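Protein synthesis inhibitor I (Hordeum vulgare, PDB 4FBC) is a ribosome-inactivating protein from barley, a single chain modelled here with adenosine monophosphate bound in a pocket. Local coordinates at residues E101-P104 and G105-P108; A238-E241 and K242-V245; K271-E274 and L275-A278. The protein carries 3 engineered substitutions. All coordinates share one frame; numbering follows the deposited sequence.

How the contacts relate
The three contacts follow one another along the chain and do not touch. Contact 1 lies at the end of strand 99-101 and in the loop that leads to strand 111-112, at one margin of the six-stranded mixed sheet. Contact 2 lies across the centre of the chain from it, between helices 214-225 and 248-254, the centres of contacts 1 and 2 being about 35 Å apart. Contact 3, on helix 269-278, has its centre about 29 Å from that of contact 1 and 31 Å from that of contact 2. Contact 1 is closer to the bound adenosine monophosphate than contact 2: the Thr103 side chain is about 6 Å from the ligand and is hydrogen-bonded to the pocket residue Glu90, whereas the Met243 side chain is about 10 Å from the adenosine monophosphate.

Contact 1: residues E101-P104 and G105-P108; sequences ELTP and GLIP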
loop_
_atom_site.group_PDB
_atom_site.type_symbol
_atom_site.label_atom_id
_atom_site.label_comp_id
_atom_site.label_asym_id
_atom_site.label_seq_id
_atom_site.Cartn_x
_atom_site.Cartn_y
_atom_site.Cartn_z
ATOM N N GLU A 101 -1.139 7.818 -15.057
ATOM C CA GLU A 101 -0.890 8.393 -13.739
ATOM C C GLU A 101 -2.176 8.857 -13.058
ATOM O O GLU A 101 -3.177 9.158 -13.716
ATOM C CB GLU A 101 0.107 9.544 -13.828
ATOM C CG GLU A 101 -0.368 10.700 -14.684
ATOM C CD GLU A 101 0.698 11.768 -14.835
ATOM O OE1 GLU A 101 1.723 11.706 -14.110
ATOM O OE2 GLU A 101 0.496 12.674 -15.670
ATOM N N LEU A 102 -2.129 8.915 -11.731
ATOM C CA LEU A 102 -3.284 9.270 -10.919
ATOM C C LEU A 102 -3.174 10.700 -10.408
ATOM O O LEU A 102 -4.048 11.185 -9.675
ATOM C CB LEU A 102 -3.413 8.303 -9.741
ATOM C CG LEU A 102 -3.779 6.890 -10.180
ATOM C CD1 LEU A 102 -3.446 5.881 -9.086
ATOM C CD2 LEU A 102 -5.260 6.843 -10.511
ATOM N N THR A 103 -2.093 11.365 -10.805
ATOM C CA THR A 103 -1.867 12.771 -10.478
ATOM C C THR A 103 -1.357 13.458 -11.740
ATOM O O THR A 103 -0.354 13.035 -12.304
ATOM C CB THR A 103 -0.807 12.922 -9.365
ATOM O OG1 THR A 103 -1.234 12.231 -8.179
ATOM C CG2 THR A 103 -0.586 14.394 -9.033
ATOM N N PRO A 104 -2.058 14.508 -12.202
ATOM C CA PRO A 104 -1.640 15.173 -13.446
ATOM C C PRO A 104 -0.259 15.811 -13.291
ATOM O O PRO A 104 -0.030 16.532 -12.316
ATOM C CB PRO A 104 -2.708 16.256 -13.644
ATOM C CG PRO A 104 -3.907 15.786 -12.828
ATOM C CD PRO A 104 -3.294 15.084 -11.644
ATOM N N GLY A 105 0.653 15.521 -14.216
ATOM C CA GLY A 105 1.967 16.138 -14.220
ATOM C C GLY A 105 3.018 15.534 -13.302
ATOM O O GLY A 105 4.129 16.054 -13.213
ATOM N N LEU A 106 2.698 14.425 -12.637
ATOM C CA LEU A 106 3.642 13.840 -11.678
ATOM C C LEU A 106 4.719 12.968 -12.337
ATOM O O LEU A 106 5.915 13.130 -12.065
ATOM C CB LEU A 106 2.897 13.040 -10.592
ATOM C CG LEU A 106 3.746 12.417 -9.476
ATOM C CD1 LEU A 106 4.492 13.485 -8.679
ATOM C CD2 LEU A 106 2.887 11.545 -8.547
ATOM N N ILE A 107 4.293 12.035 -13.185
ATOM C CA ILE A 107 5.218 11.088 -13.807
ATOM C C ILE A 107 5.603 11.508 -15.223
ATOM O O ILE A 107 4.736 11.677 -16.078
ATOM C CB ILE A 107 4.630 9.654 -13.844
ATOM C CG1 ILE A 107 4.233 9.208 -12.435
ATOM C CG2 ILE A 107 5.619 8.676 -14.478
ATOM C CD1 ILE A 107 3.535 7.838 -12.384
ATOM N N PRO A 108 6.915 11.662 -15.477
ATOM C CA PRO A 108 7.407 12.029 -16.811
ATOM C C PRO A 108 6.854 11.128 -17.918
ATOM O O PRO A 108 7.013 9.904 -17.864
ATOM C CB PRO A 108 8.924 11.835 -16.689
ATOM C CG PRO A 108 9.210 12.042 -15.238
ATOM C CD PRO A 108 8.015 11.477 -14.511
HETATM O O HOH W 1 2.977 13.788 -16.181
#
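Glu101 reaches across the loop and turns its carboxylate toward the backbone of Gly105 and Ile107. Its CG sits between the backbone N and the carbonyl carbon (chi1 62°), and an extended chain beyond it carries the two oxygens to separate N-H groups. Ile107 N gives Glu101 OE1 a nearly straight bond of 2.8 Å, meeting the oxygen almost along its C-O axis. Gly105 N approaches quite differently, reaching Glu101 OE2 at 3.2 Å from 51° above the carboxylate plane. A water also donates to Glu101 OE2 (2.8 Å) and to Ile107 O (2.7 Å), so it bridges the acid to the backbone of the second half of the loop.

The chain that the acid spans is a type II beta turn from Thr103 to Leu106, closed by a weak bond from Leu106 N to Thr103 O at 3.4 Å. Pro104 suits the second position, its ring restricting phi, and Gly105 the third, where phi is positive (82°). Beside this turn the apolar parts of Thr103 and Leu106 lie at a slant to each other, Thr103 CB standing 3.9 Å from Leu106 CB. On the other side, Ile107 CD1 comes to 4.1 Å from Glu101 CB, adding aliphatic cover to the buried acid.

Thr103 turns its hydroxyl to Glu90, a residue of the adenosine monophosphate pocket, and Leu106 also rests on Glu90. Glu101 itself ends its strand and pairs through its backbone with Thr111 and Val113. Glutamate suits this place because its two oxygens can serve two amides at once. Those N-H groups, together with the water, should stabilise a negative carboxylate despite its burial, and the acid in return ties the loop back to the strand it leaves.

Contact 2: residues A238-E241 and K242-V245; sequences APIE and KMGV
With CG1 beside its backbone N (chi1 -54°), Ile240 has its CG2 branch anti to that N, where it meets the Met243 chain, whose CG stands beside its own N (chi1 -65°); the two side chains lie side by side, pointing the same way. The frame is a G1 beta bulge, in which two successive residues, Gly244 and Val245, stand opposite the single residue Ile240. Glycine suits the first bulge position, since its phi is positive (75°).

Ile240 CG2 rests 3.6 Å from Met243 CG, and the extended methionine chain carries SD on past the same methyl. Leu217 of helix 214-225 touches both side chains and also Val245, so apolar residues, branched and unbranched, suit this side. Charged Glu241 suits the exposed side, where it makes a salt bridge with Arg246.

The backbone closes the loop. Ile240 N donates to Val245 O at 2.8 Å, completing a single antiparallel hydrogen-bonded pair, while Gly244 N bonds Glu241 O at 3.0 Å in the short 3-10 turn. Ile240 O is shared by two donors, Met243 N at 3.0 Å and Val245 N at 3.3 Å, which reach it from opposite faces of its carbonyl plane.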
loop_
_atom_site.group_PDB
_atom_site.type_symbol
_atom_site.label_atom_id
_atom_site.label_comp_id
_atom_site.label_asym_id
_atom_site.label_seq_id
_atom_site.Cartn_x
_atom_site.Cartn_y
_atom_site.Cartn_z
ATOM N N ALA A 238 -2.362 4.667 23.483
ATOM C CA ALA A 238 -3.668 5.317 23.506
ATOM C C ALA A 238 -4.625 4.596 22.562
ATOM O O ALA A 238 -4.446 4.641 21.345
ATOM C CB ALA A 238 -3.540 6.786 23.119
ATOM N N PRO A 239 -5.661 3.946 23.120
ATOM C CA PRO A 239 -6.578 3.127 22.313
ATOM C C PRO A 239 -7.204 3.870 21.142
ATOM O O PRO A 239 -7.471 5.078 21.207
ATOM C CB PRO A 239 -7.685 2.751 23.307
ATOM C CG PRO A 239 -7.054 2.846 24.644
ATOM C CD PRO A 239 -6.034 3.955 24.546
ATOM N N ILE A 240 -7.440 3.135 20.064
ATOM C CA ILE A 240 -8.185 3.670 18.935
ATOM C C ILE A 240 -9.357 2.711 18.735
ATOM O O ILE A 240 -9.272 1.736 17.979
ATOM C CB ILE A 240 -7.304 3.785 17.669
ATOM C CG1 ILE A 240 -6.033 4.588 17.962
ATOM C CG2 ILE A 240 -8.071 4.437 16.528
ATOM C CD1 ILE A 240 -5.104 4.718 16.753
ATOM N N GLU A 241 -10.442 2.988 19.450
ATOM C CA GLU A 241 -11.568 2.066 19.544
ATOM C C GLU A 241 -12.183 1.742 18.189
ATOM O O GLU A 241 -12.630 0.616 17.939
ATOM C CB GLU A 241 -12.633 2.648 20.474
ATOM C CG GLU A 241 -13.370 1.592 21.254
ATOM C CD GLU A 241 -12.422 0.719 22.050
ATOM O OE1 GLU A 241 -11.564 1.273 22.780
ATOM O OE2 GLU A 241 -12.528 -0.523 21.932
ATOM N N LYS A 242 -12.209 2.739 17.315
ATOM C CA LYS A 242 -12.822 2.602 16.005
ATOM C C LYS A 242 -12.081 1.580 15.136
ATOM O O LYS A 242 -12.667 0.974 14.233
ATOM C CB LYS A 242 -12.844 3.970 15.322
ATOM C CG LYS A 242 -13.936 4.143 14.292
ATOM C CD LYS A 242 -13.837 5.519 13.634
ATOM C CE LYS A 242 -14.557 5.543 12.294
ATOM N NZ LYS A 242 -14.511 6.896 11.656
ATOM N N MET A 243 -10.787 1.411 15.402
ATOM C CA MET A 243 -9.970 0.427 14.691
ATOM C C MET A 243 -9.967 -0.940 15.362
ATOM O O MET A 243 -9.390 -1.903 14.829
ATOM C CB MET A 243 -8.526 0.914 14.610
ATOM C CG MET A 243 -8.353 2.163 13.792
ATOM S SD MET A 243 -6.602 2.558 13.744
ATOM C CE MET A 243 -6.622 4.069 12.780
ATOM N N GLY A 244 -10.583 -1.026 16.539
ATOM C CA GLY A 244 -10.575 -2.255 17.320
ATOM C C GLY A 244 -9.227 -2.488 17.990
ATOM O O GLY A 244 -8.918 -3.600 18.426
ATOM N N VAL A 245 -8.428 -1.429 18.077
ATOM C CA VAL A 245 -7.062 -1.527 18.576
ATOM C C VAL A 245 -6.932 -0.808 19.902
ATOM O O VAL A 245 -6.853 0.422 19.948
ATOM C CB VAL A 245 -6.069 -0.917 17.560
ATOM C CG1 VAL A 245 -4.635 -0.957 18.109
ATOM C CG2 VAL A 245 -6.154 -1.650 16.241
#

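Contact 3: residues K271-E274 and L275-A278; sequences KALE and LFHA
Leu275 and His277 are bound to the preceding turn by main-chain bonds: Leu275 N donates to Lys271 O and His277 N to Leu273 O, each at 2.9 Å. Phe276 N with Ala272 O and Ala278 N with Glu274 O continue the same i to i+4 ladder. Just past the segment, Ser279 OG bonds Phe276 O.

One charged pair joins residues three apart along the outer surface. Lys271 NZ forms a short salt bridge of 2.6 Å with Glu274 OE1, coming from 44° above the carboxylate plane. Glu274 is extended, with CG anti to the backbone N (chi1 170°), which leads its carboxylate back beside the lysine. Long, flexible side chains suit both positions, because they can meet without disturbing the backbone.

Side chains also approach carbonyls closely. Leu273 O lies 3.0 Å above one face of the His277 imidazole, offset toward its rim, so the same oxygen that takes the backbone N-H also covers the ring. Leu273 O is 3.1 Å from His277 ND1, but the alignment does not make this a hydrogen bond. Leu275 CG comes to 3.3 Å from Lys271 O.

The apolar contact is looser: Leu273 CD2 lies 4.4 Å from Phe276 CD2, oblique to the ring. On the buried side, small Ala272 fits against Pro54 and Phe260, and Phe276 lies on Asn41.

With Lys271, Glu274 and His277 exposed and Ala272 and Phe276 buried, the segment has the two-sided character of an amphipathic alpha-helix, here the last helix of the chain, laid against loops of the fold.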
loop_
_atom_site.group_PDB
_atom_site.type_symbol
_atom_site.label_atom_id
_atom_site.label_comp_id
_atom_site.label_asym_id
_atom_site.label_seq_id
_atom_site.Cartn_x
_atom_site.Cartn_y
_atom_site.Cartn_z
ATOM N N LYS A 271 17.463 12.173 11.548
ATOM C CA LYS A 271 18.164 11.103 12.253
ATOM C C LYS A 271 17.745 9.716 11.752
ATOM O O LYS A 271 18.589 8.838 11.591
ATOM C CB LYS A 271 17.996 11.221 13.773
ATOM C CG LYS A 271 19.006 10.372 14.559
ATOM C CD LYS A 271 20.440 10.797 14.211
ATOM C CE LYS A 271 21.501 10.080 15.042
ATOM N NZ LYS A 271 22.853 10.734 14.878
ATOM N N ALA A 272 16.457 9.515 11.479
ATOM C CA ALA A 272 16.018 8.209 10.982
ATOM C C ALA A 272 16.579 7.929 9.593
ATOM O O ALA A 272 16.869 6.781 9.257
ATOM C CB ALA A 272 14.481 8.108 10.978
ATOM N N LEU A 273 16.742 8.975 8.782
ATOM C CA LEU A 273 17.304 8.785 7.453
ATOM C C LEU A 273 18.802 8.508 7.585
ATOM O O LEU A 273 19.367 7.726 6.815
ATOM C CB LEU A 273 17.035 10.002 6.554
ATOM C CG LEU A 273 15.623 10.091 5.954
ATOM C CD1 LEU A 273 15.442 11.395 5.186
ATOM C CD2 LEU A 273 15.401 8.913 5.033
ATOM N N GLU A 274 19.438 9.140 8.565
ATOM C CA GLU A 274 20.852 8.884 8.835
ATOM C C GLU A 274 21.062 7.420 9.207
ATOM O O GLU A 274 21.955 6.754 8.665
ATOM C CB GLU A 274 21.363 9.797 9.948
ATOM C CG GLU A 274 22.736 9.428 10.458
ATOM C CD GLU A 274 23.225 10.385 11.518
ATOM O OE1 GLU A 274 23.776 9.920 12.543
ATOM O OE2 GLU A 274 23.055 11.605 11.322
ATOM N N LEU A 275 20.223 6.910 10.105
ATOM C CA LEU A 275 20.314 5.496 10.485
ATOM C C LEU A 275 19.995 4.560 9.315
ATOM O O LEU A 275 20.654 3.533 9.147
ATOM C CB LEU A 275 19.423 5.190 11.692
ATOM C CG LEU A 275 19.713 6.001 12.958
ATOM C CD1 LEU A 275 18.789 5.603 14.096
ATOM C CD2 LEU A 275 21.168 5.888 13.398
ATOM N N PHE A 276 18.997 4.919 8.512
ATOM C CA PHE A 276 18.642 4.170 7.308
ATOM C C PHE A 276 19.847 4.062 6.382
ATOM O O PHE A 276 20.198 2.972 5.923
ATOM C CB PHE A 276 17.466 4.863 6.602
ATOM C CG PHE A 276 16.978 4.168 5.362
ATOM C CD1 PHE A 276 16.529 2.853 5.406
ATOM C CD2 PHE A 276 16.898 4.857 4.153
ATOM C CE1 PHE A 276 16.049 2.231 4.267
ATOM C CE2 PHE A 276 16.418 4.240 3.009
ATOM C CZ PHE A 276 15.987 2.920 3.067
ATOM N N HIS A 277 20.504 5.185 6.113
ATOM C CA HIS A 277 21.655 5.142 5.218
ATOM C C HIS A 277 22.817 4.332 5.791
ATOM O O HIS A 277 23.503 3.609 5.056
ATOM C CB HIS A 277 22.090 6.563 4.840
ATOM C CG HIS A 277 21.041 7.312 4.085
ATOM N ND1 HIS A 277 20.834 8.665 4.235
ATOM C CD2 HIS A 277 20.128 6.886 3.181
ATOM C CE1 HIS A 277 19.832 9.043 3.459
ATOM N NE2 HIS A 277 19.384 7.981 2.811
ATOM N N ALA A 278 23.020 4.439 7.097
ATOM C CA ALA A 278 24.135 3.773 7.761
ATOM C C ALA A 278 23.925 2.264 7.766
ATOM O O ALA A 278 24.877 1.498 7.899
ATOM C CB ALA A 278 24.285 4.288 9.175
#